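Periplasmic binding protein (Sulfurospirillum deleyianum, PDB 4PAG) probably captures a solute in the periplasm and delivers it to an ABC transporter, with a free histidine bound in its pocket in the crystal. Local coordinates at residues 6-9 with 13-16; 16-21 with 137-142; 72-77 with 102-107; 84-89 with 110-115; 115-120 with 131-136. All coordinates share one frame; numbering follows the deposited sequence.

Contact 1: 6-9 with 13-16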
# COMPACT_ATOMS: atom_id res chain seq x y z
N PHE A 6 23.75 -4.55 -10.81
CA PHE A 6 22.80 -3.62 -10.19
C PHE A 6 23.51 -2.80 -9.12
O PHE A 6 24.47 -3.28 -8.52
CB PHE A 6 21.63 -4.38 -9.56
CG PHE A 6 20.81 -5.15 -10.56
CD1 PHE A 6 21.15 -6.46 -10.89
CD2 PHE A 6 19.72 -4.56 -11.18
CE1 PHE A 6 20.40 -7.17 -11.81
CE2 PHE A 6 18.97 -5.26 -12.11
CZ PHE A 6 19.31 -6.56 -12.43
N LEU A 7 23.04 -1.58 -8.89
CA LEU A 7 23.57 -0.77 -7.79
C LEU A 7 22.85 -1.18 -6.51
O LEU A 7 21.64 -1.16 -6.46
CB LEU A 7 23.37 0.72 -8.06
CG LEU A 7 24.10 1.28 -9.29
CD1 LEU A 7 23.78 2.76 -9.46
CD2 LEU A 7 25.60 1.06 -9.20
N ASP A 8 23.62 -1.56 -5.49
CA ASP A 8 23.07 -2.07 -4.24
C ASP A 8 22.68 -0.93 -3.28
O ASP A 8 22.64 0.23 -3.68
CB ASP A 8 24.05 -3.06 -3.60
CG ASP A 8 25.18 -2.40 -2.81
OD1 ASP A 8 25.38 -1.16 -2.88
OD2 ASP A 8 25.87 -3.14 -2.09
N VAL A 9 22.37 -1.27 -2.03
CA VAL A 9 21.90 -0.29 -1.05
C VAL A 9 22.93 0.79 -0.70
O VAL A 9 22.57 1.87 -0.24
CB VAL A 9 21.41 -0.95 0.26
CG1 VAL A 9 20.13 -1.74 -0.01
CG2 VAL A 9 22.48 -1.85 0.87
N PRO A 13 28.10 -1.14 -7.42
CA PRO A 13 27.66 -2.13 -8.40
C PRO A 13 27.92 -3.54 -7.89
O PRO A 13 29.03 -3.84 -7.48
CB PRO A 13 28.52 -1.83 -9.62
CG PRO A 13 29.75 -1.19 -9.07
CD PRO A 13 29.29 -0.40 -7.87
N ILE A 14 26.89 -4.38 -7.89
CA ILE A 14 27.04 -5.80 -7.54
C ILE A 14 26.49 -6.66 -8.66
O ILE A 14 25.61 -6.23 -9.40
CB ILE A 14 26.33 -6.15 -6.21
CG1 ILE A 14 24.83 -5.84 -6.27
CG2 ILE A 14 26.98 -5.39 -5.06
CD1 ILE A 14 24.01 -6.57 -5.23
N VAL A 15 27.01 -7.88 -8.78
CA VAL A 15 26.57 -8.80 -9.82
C VAL A 15 25.73 -9.91 -9.19
O VAL A 15 26.22 -10.65 -8.35
CB VAL A 15 27.77 -9.43 -10.56
CG1 VAL A 15 27.29 -10.45 -11.59
CG2 VAL A 15 28.60 -8.35 -11.23
N LEU A 16 24.47 -10.00 -9.60
CA LEU A 16 23.59 -11.06 -9.13
C LEU A 16 23.73 -12.30 -9.99
O LEU A 16 24.18 -12.22 -11.14
CB LEU A 16 22.13 -10.60 -9.16
CG LEU A 16 21.77 -9.39 -8.31
CD1 LEU A 16 20.28 -9.10 -8.43
CD2 LEU A 16 22.16 -9.62 -6.86

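Contact 2: 16-21 with 137-142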
# COMPACT_ATOMS: atom_id res chain seq x y z
N LEU A 16 24.47 -10.00 -9.60
CA LEU A 16 23.59 -11.06 -9.13
C LEU A 16 23.73 -12.30 -9.99
O LEU A 16 24.18 -12.22 -11.14
CB LEU A 16 22.13 -10.60 -9.16
CG LEU A 16 21.77 -9.39 -8.31
CD1 LEU A 16 20.28 -9.10 -8.43
CD2 LEU A 16 22.16 -9.62 -6.86
N PRO A 17 23.32 -13.47 -9.45
CA PRO A 17 23.19 -14.68 -10.26
C PRO A 17 22.24 -14.50 -11.44
O PRO A 17 21.31 -13.66 -11.38
CB PRO A 17 22.61 -15.70 -9.28
CG PRO A 17 23.00 -15.20 -7.93
CD PRO A 17 23.04 -13.71 -8.03
N GLU A 18 22.46 -15.29 -12.48
CA GLU A 18 21.62 -15.27 -13.67
C GLU A 18 20.16 -15.52 -13.29
O GLU A 18 19.27 -14.79 -13.73
CB GLU A 18 22.10 -16.33 -14.67
CG GLU A 18 21.44 -16.28 -16.04
CD GLU A 18 21.67 -14.97 -16.77
OE1 GLU A 18 22.75 -14.35 -16.59
OE2 GLU A 18 20.78 -14.55 -17.52
N HIS A 19 19.93 -16.54 -12.46
CA HIS A 19 18.58 -16.90 -12.03
C HIS A 19 18.40 -16.74 -10.53
O HIS A 19 19.08 -17.39 -9.74
CB HIS A 19 18.25 -18.32 -12.46
CG HIS A 19 18.24 -18.50 -13.95
ND1 HIS A 19 19.22 -19.20 -14.63
CD2 HIS A 19 17.38 -18.04 -14.89
CE1 HIS A 19 18.95 -19.18 -15.92
NE2 HIS A 19 17.84 -18.48 -16.11
N ILE A 20 17.47 -15.88 -10.15
CA ILE A 20 17.10 -15.70 -8.75
C ILE A 20 16.03 -16.73 -8.43
O ILE A 20 14.92 -16.65 -8.95
CB ILE A 20 16.53 -14.28 -8.50
CG1 ILE A 20 17.51 -13.20 -8.99
CG2 ILE A 20 16.19 -14.09 -7.03
CD1 ILE A 20 18.84 -13.17 -8.28
N THR A 21 16.37 -17.71 -7.59
CA THR A 21 15.41 -18.73 -7.18
C THR A 21 14.95 -18.56 -5.73
O THR A 21 14.00 -19.20 -5.30
CB THR A 21 16.02 -20.13 -7.33
OG1 THR A 21 17.13 -20.26 -6.44
CG2 THR A 21 16.49 -20.37 -8.78
N VAL A 137 15.52 -7.76 -12.31
CA VAL A 137 16.14 -8.48 -11.19
C VAL A 137 15.74 -9.96 -11.17
O VAL A 137 16.59 -10.86 -11.15
CB VAL A 137 15.81 -7.82 -9.83
CG1 VAL A 137 16.32 -8.67 -8.67
CG2 VAL A 137 16.41 -6.43 -9.75
N MSE A 138 14.43 -10.21 -11.22
CA MSE A 138 13.88 -11.55 -11.08
C MSE A 138 13.82 -12.34 -12.39
O MSE A 138 13.43 -13.49 -12.37
CB MSE A 138 12.46 -11.39 -10.51
CG MSE A 138 12.43 -10.82 -9.09
SE MSE A 138 10.58 -10.53 -8.44
CE MSE A 138 10.10 -12.45 -8.37
N GLN A 139 14.19 -11.73 -13.51
CA GLN A 139 14.02 -12.34 -14.84
C GLN A 139 12.56 -12.72 -15.09
O GLN A 139 12.27 -13.80 -15.59
CB GLN A 139 14.92 -13.56 -15.03
CG GLN A 139 16.41 -13.31 -14.79
CD GLN A 139 17.13 -12.85 -16.04
OE1 GLN A 139 16.61 -12.03 -16.80
NE2 GLN A 139 18.34 -13.36 -16.25
N LYS A 140 11.66 -11.82 -14.71
CA LYS A 140 10.22 -11.96 -14.91
C LYS A 140 9.73 -10.70 -15.64
O LYS A 140 8.76 -10.04 -15.22
CB LYS A 140 9.51 -12.11 -13.56
CG LYS A 140 9.81 -13.41 -12.82
CD LYS A 140 9.30 -14.65 -13.53
CE LYS A 140 7.81 -14.56 -13.81
NZ LYS A 140 7.23 -15.88 -14.18
N GLU A 141 10.42 -10.39 -16.73
CA GLU A 141 10.26 -9.11 -17.41
C GLU A 141 8.86 -8.95 -18.03
O GLU A 141 8.24 -7.90 -17.88
CB GLU A 141 11.34 -8.92 -18.49
CG GLU A 141 12.78 -8.94 -17.97
CD GLU A 141 13.46 -10.31 -18.08
OE1 GLU A 141 12.77 -11.37 -18.04
OE2 GLU A 141 14.70 -10.32 -18.18
N GLU A 142 8.36 -9.97 -18.72
CA GLU A 142 7.06 -9.83 -19.38
C GLU A 142 5.94 -9.67 -18.36
O GLU A 142 5.05 -8.85 -18.54
CB GLU A 142 6.74 -10.99 -20.32
CG GLU A 142 7.63 -11.08 -21.55
CD GLU A 142 7.69 -9.80 -22.35
OE1 GLU A 142 6.65 -9.10 -22.47
OE2 GLU A 142 8.78 -9.49 -22.88
O HOH W 1 12.85 -14.77 -9.80
O HOH W 2 15.29 -15.83 -12.39

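Contact 3: 72-77 with 102-107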
# COMPACT_ATOMS: atom_id res chain seq x y z
N GLY A 72 9.97 -11.69 9.76
CA GLY A 72 10.09 -10.32 10.23
C GLY A 72 10.52 -9.38 9.13
O GLY A 72 10.59 -9.76 7.96
N GLY A 73 10.82 -8.15 9.50
CA GLY A 73 11.18 -7.13 8.53
C GLY A 73 11.47 -5.79 9.17
O GLY A 73 11.32 -5.63 10.39
N TRP A 74 11.88 -4.84 8.34
CA TRP A 74 12.18 -3.48 8.77
C TRP A 74 11.00 -2.59 8.43
O TRP A 74 10.90 -2.08 7.32
CB TRP A 74 13.43 -2.96 8.06
CG TRP A 74 14.71 -3.66 8.40
CD1 TRP A 74 15.60 -3.32 9.38
CD2 TRP A 74 15.28 -4.79 7.73
NE1 TRP A 74 16.68 -4.17 9.36
CE2 TRP A 74 16.51 -5.08 8.36
CE3 TRP A 74 14.86 -5.59 6.66
CZ2 TRP A 74 17.33 -6.15 7.95
CZ3 TRP A 74 15.68 -6.64 6.25
CH2 TRP A 74 16.90 -6.91 6.90
N HIS A 75 10.09 -2.43 9.39
CA HIS A 75 8.90 -1.60 9.23
C HIS A 75 8.17 -1.48 10.58
O HIS A 75 8.50 -2.18 11.54
CB HIS A 75 7.96 -2.18 8.15
CG HIS A 75 7.55 -3.58 8.41
ND1 HIS A 75 6.28 -3.94 8.78
CD2 HIS A 75 8.28 -4.73 8.40
CE1 HIS A 75 6.22 -5.24 8.97
NE2 HIS A 75 7.43 -5.75 8.75
N GLY A 76 7.19 -0.58 10.64
CA GLY A 76 6.51 -0.26 11.90
C GLY A 76 6.01 -1.47 12.68
O GLY A 76 5.36 -2.36 12.11
N ASN A 77 6.33 -1.50 13.97
CA ASN A 77 5.88 -2.57 14.87
C ASN A 77 6.42 -3.95 14.49
O ASN A 77 5.78 -4.98 14.75
CB ASN A 77 4.35 -2.60 14.95
CG ASN A 77 3.77 -1.26 15.37
OD1 ASN A 77 3.12 -0.58 14.58
ND2 ASN A 77 4.01 -0.88 16.62
N ASN A 102 16.02 3.68 6.26
CA ASN A 102 17.26 3.33 5.56
C ASN A 102 18.45 3.08 6.49
O ASN A 102 19.27 2.21 6.20
CB ASN A 102 17.62 4.40 4.51
CG ASN A 102 16.73 4.34 3.27
OD1 ASN A 102 16.10 3.32 2.99
ND2 ASN A 102 16.68 5.44 2.54
N GLU A 103 18.54 3.82 7.59
CA GLU A 103 19.69 3.70 8.51
C GLU A 103 19.77 2.30 9.11
O GLU A 103 20.76 1.58 8.92
CB GLU A 103 19.62 4.75 9.64
CG GLU A 103 20.84 4.73 10.56
CD GLU A 103 20.78 5.78 11.67
OE1 GLU A 103 19.71 6.36 11.93
OE2 GLU A 103 21.83 6.02 12.31
N LYS A 104 18.71 1.91 9.82
CA LYS A 104 18.63 0.61 10.47
C LYS A 104 18.76 -0.53 9.46
O LYS A 104 19.43 -1.54 9.74
CB LYS A 104 17.31 0.50 11.25
CG LYS A 104 16.99 -0.87 11.82
CD LYS A 104 17.45 -1.04 13.26
CE LYS A 104 17.27 -2.47 13.76
NZ LYS A 104 15.97 -3.10 13.39
N THR A 105 18.13 -0.38 8.30
CA THR A 105 18.19 -1.39 7.26
C THR A 105 19.64 -1.58 6.80
O THR A 105 20.12 -2.71 6.71
CB THR A 105 17.31 -1.03 6.03
OG1 THR A 105 15.93 -0.91 6.42
CG2 THR A 105 17.41 -2.11 4.97
N ALA A 106 20.33 -0.48 6.53
CA ALA A 106 21.72 -0.54 6.05
C ALA A 106 22.66 -1.18 7.07
O ALA A 106 23.51 -1.99 6.71
CB ALA A 106 22.22 0.85 5.66
N LYS A 107 22.50 -0.79 8.33
CA LYS A 107 23.24 -1.41 9.45
C LYS A 107 23.09 -2.93 9.46
O LYS A 107 24.08 -3.66 9.45
CB LYS A 107 22.72 -0.89 10.80
CG LYS A 107 23.02 0.55 11.16
CD LYS A 107 22.71 0.78 12.65
CE LYS A 107 22.08 2.13 12.94
NZ LYS A 107 23.02 3.28 12.74

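Contact 4: 84-89 with 110-115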
# COMPACT_ATOMS: atom_id res chain seq x y z
N ALA A 84 17.48 -16.11 10.84
CA ALA A 84 16.64 -16.89 9.94
C ALA A 84 16.78 -16.45 8.48
O ALA A 84 16.86 -17.27 7.57
CB ALA A 84 15.18 -16.80 10.37
N ILE A 85 16.82 -15.14 8.27
CA ILE A 85 17.04 -14.60 6.93
C ILE A 85 18.38 -15.13 6.41
O ILE A 85 18.44 -15.69 5.31
CB ILE A 85 17.02 -13.06 6.92
CG1 ILE A 85 15.60 -12.57 7.23
CG2 ILE A 85 17.47 -12.53 5.57
CD1 ILE A 85 15.54 -11.12 7.68
N LEU A 86 19.43 -14.97 7.20
CA LEU A 86 20.75 -15.44 6.78
C LEU A 86 20.73 -16.94 6.49
O LEU A 86 21.26 -17.39 5.47
CB LEU A 86 21.80 -15.13 7.86
CG LEU A 86 23.26 -15.52 7.57
CD1 LEU A 86 23.74 -14.99 6.23
CD2 LEU A 86 24.15 -15.02 8.70
N ALA A 87 20.08 -17.71 7.36
CA ALA A 87 20.03 -19.16 7.21
C ALA A 87 19.26 -19.58 5.97
O ALA A 87 19.57 -20.60 5.36
CB ALA A 87 19.43 -19.81 8.45
N ALA A 88 18.25 -18.80 5.58
CA ALA A 88 17.40 -19.13 4.43
C ALA A 88 18.06 -18.88 3.07
O ALA A 88 17.54 -19.32 2.04
CB ALA A 88 16.09 -18.37 4.51
N LYS A 89 19.18 -18.15 3.06
CA LYS A 89 19.99 -17.98 1.85
C LYS A 89 19.20 -17.41 0.66
O LYS A 89 19.12 -18.04 -0.39
CB LYS A 89 20.64 -19.31 1.43
CG LYS A 89 21.49 -19.99 2.49
CD LYS A 89 22.92 -19.47 2.51
CE LYS A 89 23.77 -20.21 3.53
NZ LYS A 89 23.93 -21.66 3.22
N ALA A 110 24.49 -5.03 6.50
CA ALA A 110 25.94 -5.18 6.59
C ALA A 110 26.28 -6.42 7.42
O ALA A 110 27.14 -7.22 7.06
CB ALA A 110 26.57 -3.95 7.21
N ARG A 111 25.58 -6.57 8.53
CA ARG A 111 25.74 -7.72 9.41
C ARG A 111 25.41 -9.04 8.70
O ARG A 111 26.13 -10.02 8.86
CB ARG A 111 24.84 -7.53 10.62
CG ARG A 111 24.89 -8.63 11.65
CD ARG A 111 24.00 -8.22 12.80
NE ARG A 111 23.63 -9.36 13.62
CZ ARG A 111 22.75 -9.30 14.61
NH1 ARG A 111 22.15 -8.14 14.91
NH2 ARG A 111 22.47 -10.39 15.31
N ILE A 112 24.34 -9.03 7.92
CA ILE A 112 23.86 -10.21 7.19
C ILE A 112 24.77 -10.60 6.03
O ILE A 112 24.98 -11.79 5.79
CB ILE A 112 22.43 -9.97 6.64
CG1 ILE A 112 21.42 -9.92 7.78
CG2 ILE A 112 22.01 -11.05 5.64
CD1 ILE A 112 21.43 -11.13 8.69
N SER A 113 25.29 -9.61 5.31
CA SER A 113 26.20 -9.85 4.19
C SER A 113 25.55 -10.68 3.06
O SER A 113 26.15 -11.62 2.54
CB SER A 113 27.51 -10.49 4.69
OG SER A 113 28.31 -10.99 3.64
N ILE A 114 24.31 -10.33 2.72
CA ILE A 114 23.61 -10.85 1.54
C ILE A 114 23.43 -9.66 0.60
O ILE A 114 23.14 -8.56 1.07
CB ILE A 114 22.22 -11.42 1.91
CG1 ILE A 114 22.35 -12.66 2.81
CG2 ILE A 114 21.41 -11.77 0.65
CD1 ILE A 114 22.66 -13.95 2.08
N PRO A 115 23.59 -9.85 -0.73
CA PRO A 115 23.33 -8.76 -1.68
C PRO A 115 21.96 -8.11 -1.49
O PRO A 115 20.97 -8.83 -1.33
CB PRO A 115 23.39 -9.48 -3.03
CG PRO A 115 24.34 -10.60 -2.81
CD PRO A 115 24.08 -11.06 -1.41

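Contact 5: 115-120 with 131-136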
# COMPACT_ATOMS: atom_id res chain seq x y z
N PRO A 115 23.59 -9.85 -0.73
CA PRO A 115 23.33 -8.76 -1.68
C PRO A 115 21.96 -8.11 -1.49
O PRO A 115 20.97 -8.83 -1.33
CB PRO A 115 23.39 -9.48 -3.03
CG PRO A 115 24.34 -10.60 -2.81
CD PRO A 115 24.08 -11.06 -1.41
N ALA A 116 21.89 -6.79 -1.49
CA ALA A 116 20.61 -6.11 -1.28
C ALA A 116 20.42 -4.88 -2.15
O ALA A 116 21.34 -4.07 -2.33
CB ALA A 116 20.44 -5.76 0.19
N LEU A 117 19.22 -4.76 -2.71
CA LEU A 117 18.82 -3.61 -3.51
C LEU A 117 17.74 -2.89 -2.77
O LEU A 117 17.08 -3.48 -1.92
CB LEU A 117 18.28 -4.07 -4.86
CG LEU A 117 19.13 -5.12 -5.59
CD1 LEU A 117 18.47 -5.53 -6.90
CD2 LEU A 117 20.53 -4.60 -5.84
N LYS A 118 17.53 -1.62 -3.09
CA LYS A 118 16.44 -0.87 -2.51
C LYS A 118 15.63 -0.18 -3.59
O LYS A 118 16.17 0.22 -4.62
CB LYS A 118 16.95 0.12 -1.45
CG LYS A 118 17.81 1.27 -1.95
CD LYS A 118 18.30 2.05 -0.74
CE LYS A 118 18.74 3.46 -1.06
NZ LYS A 118 20.17 3.51 -1.46
N VAL A 119 14.32 -0.06 -3.34
CA VAL A 119 13.42 0.56 -4.30
C VAL A 119 12.62 1.67 -3.64
O VAL A 119 12.19 1.55 -2.49
CB VAL A 119 12.49 -0.48 -4.96
CG1 VAL A 119 13.31 -1.54 -5.68
CG2 VAL A 119 11.57 -1.14 -3.94
N ASN A 120 12.43 2.76 -4.38
CA ASN A 120 11.76 3.94 -3.88
C ASN A 120 10.29 3.95 -4.32
O ASN A 120 9.99 4.26 -5.46
CB ASN A 120 12.49 5.19 -4.37
CG ASN A 120 11.97 6.46 -3.72
OD1 ASN A 120 10.89 6.48 -3.14
ND2 ASN A 120 12.75 7.52 -3.81
N PHE A 131 8.26 -1.77 -10.80
CA PHE A 131 7.86 -3.05 -11.36
C PHE A 131 8.82 -3.52 -12.47
O PHE A 131 9.29 -4.66 -12.44
CB PHE A 131 6.42 -3.01 -11.89
CG PHE A 131 5.39 -3.34 -10.85
CD1 PHE A 131 5.32 -4.62 -10.33
CD2 PHE A 131 4.48 -2.39 -10.41
CE1 PHE A 131 4.36 -4.95 -9.38
CE2 PHE A 131 3.53 -2.71 -9.46
CZ PHE A 131 3.47 -3.99 -8.95
N ARG A 132 9.12 -2.65 -13.43
CA ARG A 132 10.05 -3.02 -14.51
C ARG A 132 11.44 -3.41 -13.96
O ARG A 132 12.05 -4.38 -14.41
CB ARG A 132 10.18 -1.87 -15.51
CG ARG A 132 8.89 -1.61 -16.27
CD ARG A 132 9.04 -0.61 -17.39
NE ARG A 132 7.72 -0.23 -17.87
CZ ARG A 132 7.10 0.92 -17.62
NH1 ARG A 132 7.68 1.89 -16.91
NH2 ARG A 132 5.88 1.12 -18.10
N TYR A 133 11.93 -2.64 -13.00
CA TYR A 133 13.21 -2.91 -12.35
C TYR A 133 13.21 -4.28 -11.70
O TYR A 133 14.11 -5.08 -11.93
CB TYR A 133 13.48 -1.83 -11.31
CG TYR A 133 14.77 -1.98 -10.54
CD1 TYR A 133 15.99 -1.62 -11.10
CD2 TYR A 133 14.78 -2.46 -9.23
CE1 TYR A 133 17.17 -1.75 -10.40
CE2 TYR A 133 15.96 -2.59 -8.51
CZ TYR A 133 17.15 -2.23 -9.10
OH TYR A 133 18.34 -2.34 -8.41
N LEU A 134 12.17 -4.58 -10.92
CA LEU A 134 12.07 -5.89 -10.27
C LEU A 134 11.95 -7.04 -11.28
O LEU A 134 12.47 -8.13 -11.04
CB LEU A 134 10.93 -5.91 -9.25
CG LEU A 134 11.18 -5.08 -8.00
CD1 LEU A 134 10.03 -5.24 -7.02
CD2 LEU A 134 12.50 -5.46 -7.34
N GLY A 135 11.29 -6.79 -12.41
CA GLY A 135 11.26 -7.74 -13.51
C GLY A 135 12.64 -8.11 -14.04
O GLY A 135 12.90 -9.28 -14.31
N ARG A 136 13.51 -7.12 -14.18
CA ARG A 136 14.89 -7.37 -14.63
C ARG A 136 15.64 -8.17 -13.57
O ARG A 136 16.31 -9.15 -13.89
CB ARG A 136 15.63 -6.06 -14.92
CG ARG A 136 15.11 -5.31 -16.14
CD ARG A 136 15.74 -3.93 -16.31
NE ARG A 136 14.77 -2.97 -16.82
CZ ARG A 136 14.37 -1.88 -16.17
NH1 ARG A 136 14.89 -1.57 -15.00
NH2 ARG A 136 13.47 -1.08 -16.73

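Contact 1: 6-9 with 13-16
With CG anti to the carbonyl carbon in both F6 (chi1 -63°) and L16 (chi1 -60°), the phenyl ring and the isobutyl group meet at about a right angle, L16 CD1 lying 3.7 Å from F6 CD1. They belong to a small antiparallel beta hairpin, F6 within strand 5-7 and L16 just after strand 13-15. Its hydrogen-bonded pair is F6 with I14: F6 N donates to I14 O at 2.9 Å and I14 N to F6 O at 2.7 Å, the latter nearly straight at 174°. F6 O also takes a CA-H contact from P13 CA. The next pair, L7 with P13, is non-hydrogen-bonded, a place where a proline's missing N-H costs no bond across the pair; on that face L7 CD2 packs 4.1 Å from P13 CB. The face bearing F6 and I14 turns inward, where F6 touches L117 and V137, and I14 touches L117, tying the hairpin to strand 116-119 and helix 127-138. D8 faces the second strand through its CB, while its OD1 accepts from S10 N and K12 N and so secures the turn. Across from it, the side chain of I14 crosses D8 roughly at right angles, I14 CD1 3.9 Å from D8 CB and I14 CG1 3.4 Å from F6 O.

Contact 2: 16-21 with 137-142
Q139 lays its side chain over the backbone carbonyl of E18, with Q139 CG 3.4 Å from E18 O. A bend at chi2 (-88°) turns the carboxamide back, so that Q139 NE2 donates to E18 O at 3.0 Å with an N-H...O angle of 156°. The acceptor lies close to the plane of the amide, while the donor sits tilted from the carbonyl plane of E18. The carboxylate of E18 brings OE2 to 3.0 Å from Q139 NE2, its plane turned 53° from that amide. Were Q139 shortened to alanine, E18 O would probably lose its side-chain donor, and the loop's grip on this corner would rest on the waters and apolar contacts. The glutamine owes its position to a Schellman motif: Q139 is the first residue to leave helical phi/psi after helix 127-138, with positive phi and two bonds back into the last turn, and K140 is already the N-cap of helix 141-163. The contact thus joins the loop leading from the N-terminal hairpin into strand 23-25 to a helix-helix corner. Two waters extend the junction between backbones. One donates to both I20 O and M138 O, each at 2.9 Å; the other donates to M138 O and accepts a weak bond from I20 N. Deeper in, I20 CG1 rests 3.3 Å from V137 O, which also receives R4 NH1. At the buried end L16 CD1 meets V137 CG1 at 4.0 Å.

Contact 3: 72-77 with 102-107
Helix 99-112 is the helical part of a beta-alpha-beta crossover between the adjacent parallel strands 92-96 and 116-119, and the loop 72-77 lays one large aromatic side chain, W74, against it. T105 covers one face of the indole. Its CA stands 4.0 Å from the centroid of the five-membered ring, only 19° off the ring normal, which meets the geometry of a CH-pi contact. T105 OG1 lies over the same face, 3.6 Å from W74 CG; its polar partner is L101 O in the preceding helical turn. K104 comes instead to the rim, CG near the ring plane and 3.7 Å from W74 CD1, its chain crossing the indole at about a right angle. The ring's rotation is fixed further by W74 NE1, which donates to D108 OD2, an oxygen that also forms a long, weak ion pair with K104 NZ. A leucine in place of W74 would probably uncover the T105 side of the helix and deprive D108 of its indole donor. Beyond the helix, W74 packs on P80, shortly before helix 82-88, and on S26, with which it also shares a backbone hydrogen bond just past the end of strand 23-25.

Contact 4: 84-89 with 110-115
The two backbones come closest at L86 and I112, whose CA atoms are 6.1 Å apart, near the C-terminal ends of helices 82-88 and 99-112; the first helix ends about two residues after L86 and the second at I112 itself, K89 and S113 then taking positive phi (56° and 61°). L86 does most of the reaching. Having CG opposite the backbone N (chi1 -178°) carries its branches across to the second segment. One methyl, L86 CD1, rests against the carbonyl of I112, 3.5 Å from I112 O, and continues to I114 CG1 at 4.4 Å. Nearer the backbone, L86 CB meets I112 CD1 at 4.1 Å. The leucine is therefore bordered by two isoleucines that sit on either side of the S113 turn, one the last residue of the helix and the other on the extended approach to strand 116-119. The closest approach is thus methyl to carbonyl oxygen, the two apolar pairs being wider; 224 Å² is buried in all. L86 remains exposed, whereas I112 is buried and packs also on L82. Both segments lean on the same strand beneath: I85 and I114 each touch I93 of strand 92-96, and P115 pairs with I93 through its backbone. On the far end A88 O accepts from R22 NH2, joining the first helix to the start of strand 23-25. Helices 82-88 and 99-112 precede strands 92-96 and 116-119; a parallel sheet with helices leading into its strands is the alpha/beta architecture of periplasmic binding protein lobes.

Contact 5: 115-120 with 131-136
Y133 projects from helix 127-138 as a long bump and pushes its phenol end along the two inward residues of strand 116-119. The strand and helix segments run nearly antiparallel, 163° between their directions, and their axes pass 10.4 Å apart, a spacing that side chains must fill. L117 and V119, two residues apart, point to the helix side and leave a shallow hollow between them. Y133 has CG anti to its backbone N (chi1 179°), which extends the ring across this hollow: CD2 and CE2 run past V119, with Y133 CD2 4.0 Å from V119 CG1, while the hydroxyl ends over L117, Y133 OH being 3.5 Å from L117 CD1. Both aliphatic groups approach the ring obliquely. V119 in turn is a small bump for the groove beside the tyrosine, since its CG1 also faces L134 CD2 at 4.3 Å. L134 continues onto I94 and I37, and V119 onto I30, so helix 28-37 closes the layer from the other flank. The sheet face covered here, that of I94, is the reverse of the I93 face that helix 82-88 covers. Y133 OH lies among L117 carbons, with CB at 3.9 Å as well as CD1, and the strand offers it no polar mate; between these two segments the fit rests on van der Waals packing, with the phenol oxygen set against aliphatic carbon.

How the contacts relate
Contacts 2, 3 and 5 are largely buried, whereas contacts 1 and 4 lie at the edge of the same lobe, with exposed leucines at their margins. Contact 1 alone is backbone-paired; contact 2 relies on one side-chain amide hydrogen bond to a backbone carbonyl, with bridging waters, contact 3 on an aromatic face, contact 4 on aliphatic packing and contact 5 on a tyrosine laid against aliphatic side chains. Contacts 2 and 5 both use helix 127-138, contacts 3 and 4 both use helix 99-112, and contacts 4 and 5 share P115. L16 belongs to contacts 1 and 2. Contacts 1 and 5 also meet: backbone pairing of V9 with A116 brings the hairpin beside the sheet's edge strand.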